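Glucanase (Klebsiella pneumoniae, PDB 5GY3) probably hydrolyses internal beta-1,4-glucosidic linkages in cellulose, lichenin and cereal beta-glucans, as a family 8 endoglucanase. Local coordinates at residues W54-S57 against T58-K62; K239-M242 against Q243-R247; H166-A169 against W170-Q174. All coordinates share one frame; numbering follows the deposited sequence.

Contact 1. Residues W54-S57 against T58-K62; sequences WTDS and TLRDK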
loop_
_atom_site.group_PDB
_atom_site.type_symbol
_atom_site.label_atom_id
_atom_site.label_comp_id
_atom_site.label_asym_id
_atom_site.label_seq_id
_atom_site.Cartn_x
_atom_site.Cartn_y
_atom_site.Cartn_z
ATOM N N TRP A 54 10.386 16.677 -3.241
ATOM C CA TRP A 54 9.167 17.098 -3.921
ATOM C C TRP A 54 7.939 16.778 -3.074
ATOM O O TRP A 54 7.039 17.614 -2.928
ATOM C CB TRP A 54 9.048 16.447 -5.300
ATOM C CG TRP A 54 7.796 16.904 -5.983
ATOM C CD1 TRP A 54 7.643 18.018 -6.767
ATOM C CD2 TRP A 54 6.500 16.295 -5.897
ATOM N NE1 TRP A 54 6.333 18.125 -7.187
ATOM C CE2 TRP A 54 5.612 17.083 -6.663
ATOM C CE3 TRP A 54 6.006 15.155 -5.252
ATOM C CZ2 TRP A 54 4.257 16.764 -6.803
ATOM C CZ3 TRP A 54 4.665 14.837 -5.396
ATOM C CH2 TRP A 54 3.806 15.639 -6.165
ATOM N N THR A 55 7.903 15.580 -2.489
ATOM C CA THR A 55 6.766 15.179 -1.665
ATOM C C THR A 55 6.559 16.144 -0.509
ATOM O O THR A 55 5.442 16.616 -0.262
ATOM C CB THR A 55 6.997 13.768 -1.133
ATOM O OG1 THR A 55 7.252 12.891 -2.232
ATOM C CG2 THR A 55 5.786 13.278 -0.331
ATOM N N ASP A 56 7.631 16.437 0.223
ATOM C CA ASP A 56 7.517 17.283 1.399
ATOM C C ASP A 56 7.141 18.706 1.007
ATOM O O ASP A 56 6.181 19.272 1.541
ATOM C CB ASP A 56 8.825 17.242 2.189
ATOM C CG ASP A 56 8.731 17.963 3.516
ATOM O OD1 ASP A 56 7.645 17.961 4.123
ATOM O OD2 ASP A 56 9.754 18.528 3.956
ATOM N N SER A 57 7.852 19.287 0.034
ATOM C CA SER A 57 7.579 20.679 -0.304
ATOM C C SER A 57 6.215 20.852 -0.969
ATOM O O SER A 57 5.569 21.887 -0.781
ATOM C CB SER A 57 8.688 21.238 -1.198
ATOM O OG SER A 57 8.768 20.513 -2.405
ATOM N N THR A 58 5.748 19.858 -1.733
ATOM C CA THR A 58 4.513 20.036 -2.491
ATOM C C THR A 58 3.275 19.545 -1.750
ATOM O O THR A 58 2.233 20.210 -1.782
ATOM C CB THR A 58 4.599 19.304 -3.835
ATOM O OG1 THR A 58 5.834 19.638 -4.479
ATOM C CG2 THR A 58 3.413 19.690 -4.743
ATOM N N LEU A 59 3.360 18.395 -1.086
ATOM C CA LEU A 59 2.162 17.724 -0.593
ATOM C C LEU A 59 1.963 17.786 0.916
ATOM O O LEU A 59 0.913 17.340 1.393
ATOM C CB LEU A 59 2.160 16.259 -1.048
ATOM C CG LEU A 59 2.107 16.036 -2.558
ATOM C CD1 LEU A 59 2.115 14.540 -2.874
ATOM C CD2 LEU A 59 0.884 16.724 -3.180
ATOM N N ARG A 60 2.908 18.320 1.686
ATOM C CA ARG A 60 2.737 18.310 3.136
ATOM C C ARG A 60 1.488 19.085 3.544
ATOM O O ARG A 60 1.278 20.223 3.114
ATOM C CB ARG A 60 3.955 18.896 3.840
ATOM C CG ARG A 60 3.828 18.847 5.356
ATOM C CD ARG A 60 4.119 17.452 5.880
ATOM N NE ARG A 60 5.559 17.198 5.831
ATOM C CZ ARG A 60 6.211 16.364 6.636
ATOM N NH1 ARG A 60 5.562 15.683 7.574
ATOM N NH2 ARG A 60 7.524 16.220 6.502
ATOM N N ASP A 61 0.653 18.453 4.370
ATOM C CA ASP A 61 -0.478 19.112 5.014
ATOM C C ASP A 61 -0.001 19.636 6.365
ATOM O O ASP A 61 0.186 18.862 7.307
ATOM C CB ASP A 61 -1.647 18.140 5.177
ATOM C CG ASP A 61 -2.894 18.797 5.767
ATOM O OD1 ASP A 61 -2.782 19.872 6.389
ATOM O OD2 ASP A 61 -3.997 18.221 5.610
ATOM N N LYS A 62 0.192 20.954 6.464
ATOM C CA LYS A 62 0.792 21.520 7.668
ATOM C C LYS A 62 -0.142 21.478 8.870
ATOM O O LYS A 62 0.323 21.636 10.004
ATOM C CB LYS A 62 1.227 22.960 7.406
ATOM C CG LYS A 62 2.354 23.103 6.389
ATOM C CD LYS A 62 3.709 23.010 7.051
ATOM C CE LYS A 62 4.826 23.250 6.036
ATOM N NZ LYS A 62 4.611 24.506 5.253
#
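Trp54 carries its indole CG opposite the backbone N (chi1 -179°), which swings the ring along the helix toward the following turn, while Thr58, with chi1 at -49°, sets OG1 beside its own backbone N and therefore facing the carbonyl of Trp54. Two consequences follow. Thr58 OG1 donates a hydrogen bond of 2.8 Å to Trp54 O, and Thr58 N donates the regular helical bond to the same oxygen; the two donors come from opposite faces of the carbonyl plane, so one acceptor serves both. The hydroxyl oxygen also rests over one face of the indole, where Thr58 CB makes a CH-pi contact 4.0 Å from the centroid of the five-membered ring. On the six-membered side Trp54 CZ3 meets a methyl, Leu59 CD1, at 3.6 Å.

These contacts lie at the C-terminal end of helix 45-59, one of the helices of a family 8 glycosidase, whose fold is an (alpha/alpha)6 barrel. Leu59 N still bonds to Thr55 O at 2.9 Å, but the next link, Arg60 N to Asp56 O, has lengthened to a weak 3.4 Å as Arg60 leaves helical geometry.

A salt bridge spans this helix end. The side chain of Arg60 is bent at both chi2 and chi3, folding its guanidinium back so that NE (2.8 Å) and NH2 (3.0 Å) both grip the single oxygen Asp56 OD1. That oxygen lies in the guanidinium plane, whereas the carboxylate itself is turned 74° against it: NE meets OD1 nearly along the C-O bond, and NH2 approaches from above the carboxylate. Arg60 NH1 has a further partner in Gly65 O, which ties the arginine to the following loop, and Tyr71 meets the indole of Trp54 edge-to-face.

Contact 2. Residues K239-M242 against Q243-R247; sequences KAWM and QSYPR
Trp241 O is held twice by one residue: Ser244 OG donates to it at 2.7 Å and Ser244 N at 3.1 Å, the amide coming from well above the carbonyl plane. The hydroxyl can reach back because chi1 of Ser244 (75°) places OG between the backbone N and the carbonyl carbon. Here the helix is running out. Gln243 N keeps the regular bond to Lys239 O, but Ser244 N has only a weak one to Ala240 O, and Tyr245 N bonds instead to Met242 O, three residues back.

The turn that results lays Tyr245 against Trp241. The phenol points its edge at the indole face in an offset edge-to-face pair, planes 69° apart, with Tyr245 CE2 3.5 Å from Trp241 NE1. One water then joins the polar ends, accepting from Trp241 NE1 at 3.0 Å and hydrogen-bonded to Tyr245 OH at 2.7 Å.

The contact marks the exit from helix 236-243 into the loop leading to strand 254-255. Met242 and Gln243 lean on helix 268-278, to which Arg247 adds a salt bridge with Asp275, while Tyr245 packs on loop residues Pro251 and Val261.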
loop_
_atom_site.group_PDB
_atom_site.type_symbol
_atom_site.label_atom_id
_atom_site.label_comp_id
_atom_site.label_asym_id
_atom_site.label_seq_id
_atom_site.Cartn_x
_atom_site.Cartn_y
_atom_site.Cartn_z
ATOM N N LYS A 239 -3.869 -17.998 -0.994
ATOM C CA LYS A 239 -3.258 -19.161 -1.621
ATOM C C LYS A 239 -4.319 -20.093 -2.189
ATOM O O LYS A 239 -4.182 -20.584 -3.316
ATOM C CB LYS A 239 -2.382 -19.889 -0.602
ATOM C CG LYS A 239 -1.152 -19.089 -0.156
ATOM C CD LYS A 239 -0.374 -19.840 0.931
ATOM C CE LYS A 239 1.014 -19.240 1.111
ATOM N NZ LYS A 239 1.728 -19.812 2.288
ATOM N N ALA A 240 -5.397 -20.327 -1.432
ATOM C CA ALA A 240 -6.448 -21.238 -1.889
ATOM C C ALA A 240 -7.109 -20.732 -3.162
ATOM O O ALA A 240 -7.353 -21.507 -4.095
ATOM C CB ALA A 240 -7.500 -21.440 -0.796
ATOM N N TRP A 241 -7.402 -19.433 -3.225
ATOM C CA TRP A 241 -8.061 -18.895 -4.407
ATOM C C TRP A 241 -7.134 -18.940 -5.613
ATOM O O TRP A 241 -7.532 -19.384 -6.697
ATOM C CB TRP A 241 -8.539 -17.465 -4.136
ATOM C CG TRP A 241 -9.317 -16.911 -5.298
ATOM C CD1 TRP A 241 -10.573 -17.278 -5.687
ATOM C CD2 TRP A 241 -8.890 -15.894 -6.217
ATOM N NE1 TRP A 241 -10.955 -16.552 -6.796
ATOM C CE2 TRP A 241 -9.940 -15.699 -7.142
ATOM C CE3 TRP A 241 -7.717 -15.140 -6.355
ATOM C CZ2 TRP A 241 -9.861 -14.766 -8.186
ATOM C CZ3 TRP A 241 -7.638 -14.210 -7.399
ATOM C CH2 TRP A 241 -8.702 -14.046 -8.300
ATOM N N MET A 242 -5.884 -18.503 -5.444
ATOM C CA MET A 242 -4.948 -18.519 -6.563
ATOM C C MET A 242 -4.626 -19.947 -7.004
ATOM O O MET A 242 -4.486 -20.213 -8.204
ATOM C CB MET A 242 -3.680 -17.764 -6.181
ATOM C CG MET A 242 -3.950 -16.283 -5.924
ATOM S SD MET A 242 -2.476 -15.448 -5.316
ATOM C CE MET A 242 -3.163 -13.833 -4.935
ATOM N N GLN A 243 -4.518 -20.879 -6.056
ATOM C CA GLN A 243 -4.254 -22.272 -6.414
ATOM C C GLN A 243 -5.391 -22.896 -7.221
ATOM O O GLN A 243 -5.183 -23.935 -7.856
ATOM C CB GLN A 243 -3.988 -23.099 -5.146
ATOM C CG GLN A 243 -2.572 -22.920 -4.593
ATOM C CD GLN A 243 -2.418 -23.429 -3.158
ATOM O OE1 GLN A 243 -3.371 -23.912 -2.547
ATOM N NE2 GLN A 243 -1.214 -23.301 -2.612
ATOM N N SER A 244 -6.583 -22.294 -7.222
ATOM C CA SER A 244 -7.695 -22.867 -7.971
ATOM C C SER A 244 -7.702 -22.458 -9.444
ATOM O O SER A 244 -8.616 -22.858 -10.168
ATOM C CB SER A 244 -9.031 -22.491 -7.318
ATOM O OG SER A 244 -9.379 -21.139 -7.569
ATOM N N TYR A 245 -6.720 -21.684 -9.899
ATOM C CA TYR A 245 -6.628 -21.243 -11.283
ATOM C C TYR A 245 -5.271 -21.591 -11.871
ATOM O O TYR A 245 -4.282 -21.682 -11.141
ATOM C CB TYR A 245 -6.844 -19.721 -11.404
ATOM C CG TYR A 245 -8.259 -19.296 -11.127
ATOM C CD1 TYR A 245 -9.240 -19.446 -12.095
ATOM C CD2 TYR A 245 -8.624 -18.757 -9.891
ATOM C CE1 TYR A 245 -10.535 -19.075 -11.854
ATOM C CE2 TYR A 245 -9.930 -18.380 -9.643
ATOM C CZ TYR A 245 -10.881 -18.541 -10.633
ATOM O OH TYR A 245 -12.191 -18.181 -10.418
ATOM N N PRO A 246 -5.191 -21.776 -13.192
ATOM C CA PRO A 246 -3.877 -21.854 -13.842
ATOM C C PRO A 246 -3.124 -20.546 -13.645
ATOM O O PRO A 246 -3.714 -19.466 -13.651
ATOM C CB PRO A 246 -4.214 -22.093 -15.319
ATOM C CG PRO A 246 -5.611 -22.618 -15.326
ATOM C CD PRO A 246 -6.300 -22.005 -14.132
ATOM N N ARG A 247 -1.807 -20.657 -13.455
ATOM C CA ARG A 247 -0.977 -19.483 -13.204
ATOM C C ARG A 247 -1.252 -18.358 -14.197
ATOM O O ARG A 247 -1.371 -17.191 -13.806
ATOM C CB ARG A 247 0.502 -19.860 -13.250
ATOM C CG ARG A 247 1.417 -18.646 -13.251
ATOM C CD ARG A 247 2.868 -19.032 -13.082
ATOM N NE ARG A 247 3.710 -17.850 -12.950
ATOM C CZ ARG A 247 4.267 -17.218 -13.974
ATOM N NH1 ARG A 247 4.076 -17.663 -15.212
ATOM N NH2 ARG A 247 5.016 -16.144 -13.764
HETATM O O HOH W 1 -13.341 -17.892 -8.016
#

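Contact 3. Residues H166-A169 against W170-Q174; sequences HLTA and WRTLQ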
loop_
_atom_site.group_PDB
_atom_site.type_symbol
_atom_site.label_atom_id
_atom_site.label_comp_id
_atom_site.label_asym_id
_atom_site.label_seq_id
_atom_site.Cartn_x
_atom_site.Cartn_y
_atom_site.Cartn_z
ATOM N N HIS A 166 6.746 4.409 19.765
ATOM C CA HIS A 166 5.365 4.092 20.130
ATOM C C HIS A 166 5.102 2.596 19.967
ATOM O O HIS A 166 4.117 2.181 19.353
ATOM C CB HIS A 166 4.359 4.898 19.298
ATOM C CG HIS A 166 4.446 6.383 19.480
ATOM N ND1 HIS A 166 5.498 7.132 19.001
ATOM C CD2 HIS A 166 3.592 7.263 20.059
ATOM C CE1 HIS A 166 5.299 8.407 19.285
ATOM N NE2 HIS A 166 4.151 8.514 19.934
ATOM N N LEU A 167 6.015 1.781 20.508
ATOM C CA LEU A 167 5.952 0.340 20.264
ATOM C C LEU A 167 4.584 -0.240 20.606
ATOM O O LEU A 167 4.000 -1.001 19.820
ATOM C CB LEU A 167 7.053 -0.363 21.064
ATOM C CG LEU A 167 7.111 -1.890 20.984
ATOM C CD1 LEU A 167 8.552 -2.341 21.126
ATOM C CD2 LEU A 167 6.262 -2.546 22.063
ATOM N N THR A 168 4.068 0.073 21.798
ATOM C CA THR A 168 2.812 -0.542 22.221
ATOM C C THR A 168 1.663 -0.180 21.283
ATOM O O THR A 168 0.865 -1.051 20.902
ATOM C CB THR A 168 2.484 -0.129 23.653
ATOM O OG1 THR A 168 3.621 -0.402 24.485
ATOM C CG2 THR A 168 1.275 -0.916 24.156
ATOM N N ALA A 169 1.557 1.098 20.896
ATOM C CA ALA A 169 0.433 1.502 20.046
ATOM C C ALA A 169 0.516 0.857 18.663
ATOM O O ALA A 169 -0.507 0.438 18.096
ATOM C CB ALA A 169 0.386 3.030 19.920
ATOM N N TRP A 170 1.719 0.789 18.087
ATOM C CA TRP A 170 1.847 0.187 16.759
ATOM C C TRP A 170 1.643 -1.319 16.825
ATOM O O TRP A 170 1.057 -1.915 15.909
ATOM C CB TRP A 170 3.210 0.521 16.141
ATOM C CG TRP A 170 3.265 1.917 15.592
ATOM C CD1 TRP A 170 4.001 2.973 16.085
ATOM C CD2 TRP A 170 2.523 2.429 14.483
ATOM N NE1 TRP A 170 3.761 4.108 15.330
ATOM C CE2 TRP A 170 2.864 3.799 14.341
ATOM C CE3 TRP A 170 1.606 1.863 13.586
ATOM C CZ2 TRP A 170 2.318 4.606 13.340
ATOM C CZ3 TRP A 170 1.073 2.675 12.578
ATOM C CH2 TRP A 170 1.420 4.029 12.478
ATOM N N ARG A 171 2.114 -1.949 17.900
ATOM C CA ARG A 171 1.895 -3.382 18.058
ATOM C C ARG A 171 0.412 -3.696 18.223
ATOM O O ARG A 171 -0.092 -4.672 17.651
ATOM C CB ARG A 171 2.694 -3.909 19.250
ATOM C CG ARG A 171 4.151 -4.136 18.941
ATOM C CD ARG A 171 4.741 -5.153 19.904
ATOM N NE ARG A 171 6.163 -5.353 19.673
ATOM C CZ ARG A 171 6.955 -6.032 20.496
ATOM N NH1 ARG A 171 6.459 -6.577 21.602
ATOM N NH2 ARG A 171 8.242 -6.157 20.219
ATOM N N THR A 172 -0.304 -2.875 18.994
ATOM C CA THR A 172 -1.744 -3.069 19.129
ATOM C C THR A 172 -2.451 -2.889 17.793
ATOM O O THR A 172 -3.359 -3.657 17.453
ATOM C CB THR A 172 -2.300 -2.103 20.173
ATOM O OG1 THR A 172 -1.854 -2.511 21.474
ATOM C CG2 THR A 172 -3.840 -2.072 20.135
ATOM N N LEU A 173 -2.057 -1.870 17.026
ATOM C CA LEU A 173 -2.669 -1.665 15.714
ATOM C C LEU A 173 -2.429 -2.871 14.817
ATOM O O LEU A 173 -3.339 -3.332 14.111
ATOM C CB LEU A 173 -2.124 -0.386 15.061
ATOM C CG LEU A 173 -2.926 0.116 13.848
ATOM C CD1 LEU A 173 -4.273 0.730 14.288
ATOM C CD2 LEU A 173 -2.124 1.092 12.990
ATOM N N GLN A 174 -1.216 -3.415 14.853
ATOM C CA GLN A 174 -0.936 -4.608 14.059
ATOM C C GLN A 174 -1.770 -5.794 14.524
ATOM O O GLN A 174 -2.345 -6.514 13.699
ATOM C CB GLN A 174 0.552 -4.936 14.107
ATOM C CG GLN A 174 0.850 -6.287 13.509
ATOM C CD GLN A 174 2.172 -6.329 12.804
ATOM O OE1 GLN A 174 2.318 -7.010 11.781
ATOM N NE2 GLN A 174 3.158 -5.609 13.345
#
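This is an i to i+4 contact within the first turns of helix 167-183, beginning at its N-cap residue His166, with one side-chain pair on the exposed side and another, around Trp170, turned into the protein. Four successive backbone hydrogen bonds define it. Trp170 N to His166 O is the straightest, with an angle of 170° at the hydrogen, and Arg171 N to Leu167 O measures 2.9 Å; Thr172 N and Leu173 N continue the pattern to Thr168 O and Ala169 O.

On the exposed side Leu167 and Arg171 run across one another. Arg171 keeps its chain extended from CG to NE, which brings the flat guanidinium under the leucine methyls: Leu167 CD2 lies over one of its faces, toward the rim, 3.7 Å from Arg171 NE, and Leu167 CD1 approaches Arg171 NH2 at 3.9 Å. The contact is made by methyls against a planar charged group.

The buried side belongs to Trp170. With chi1 at -78° its CG stands beside the backbone N, and the pyrrole end of the indole is directed back at the helix start, where CD1 lies 3.8 Å from His166 CB and 3.4 Å from His166 O.

Beyond the helix, the indole is enclosed by its neighbours. Phe161 and Trp158 of helix 155-164 meet it with their rings, the former edge-to-face, while Thr116 and Leu120 of helix 106-123 and Met133 of strand 130-133 also touch it; Leu173 joins the same junction against Trp158 and Met133.

In the fold
Read along the chain, contact 1 comes first, then contact 3, then contact 2, and all three lie within the family 8 glycosidase range. They involve three different helices: contact 1 the end of helix 45-59, contact 3 the start of helix 167-183, and contact 2 the end of helix 236-243. None touches another. The centres of contacts 1 and 2 are about 41 Å apart, on opposite sides of the chain's centre; the centre of contact 3 is about 26 Å from that of contact 1 and about 33 Å from that of contact 2. Each is a local contact at a separate helix end of the barrel. Leu59 and Trp170 come within about 12 and 11 Å, side chain to side chain, of Asp87, the predicted nucleophile.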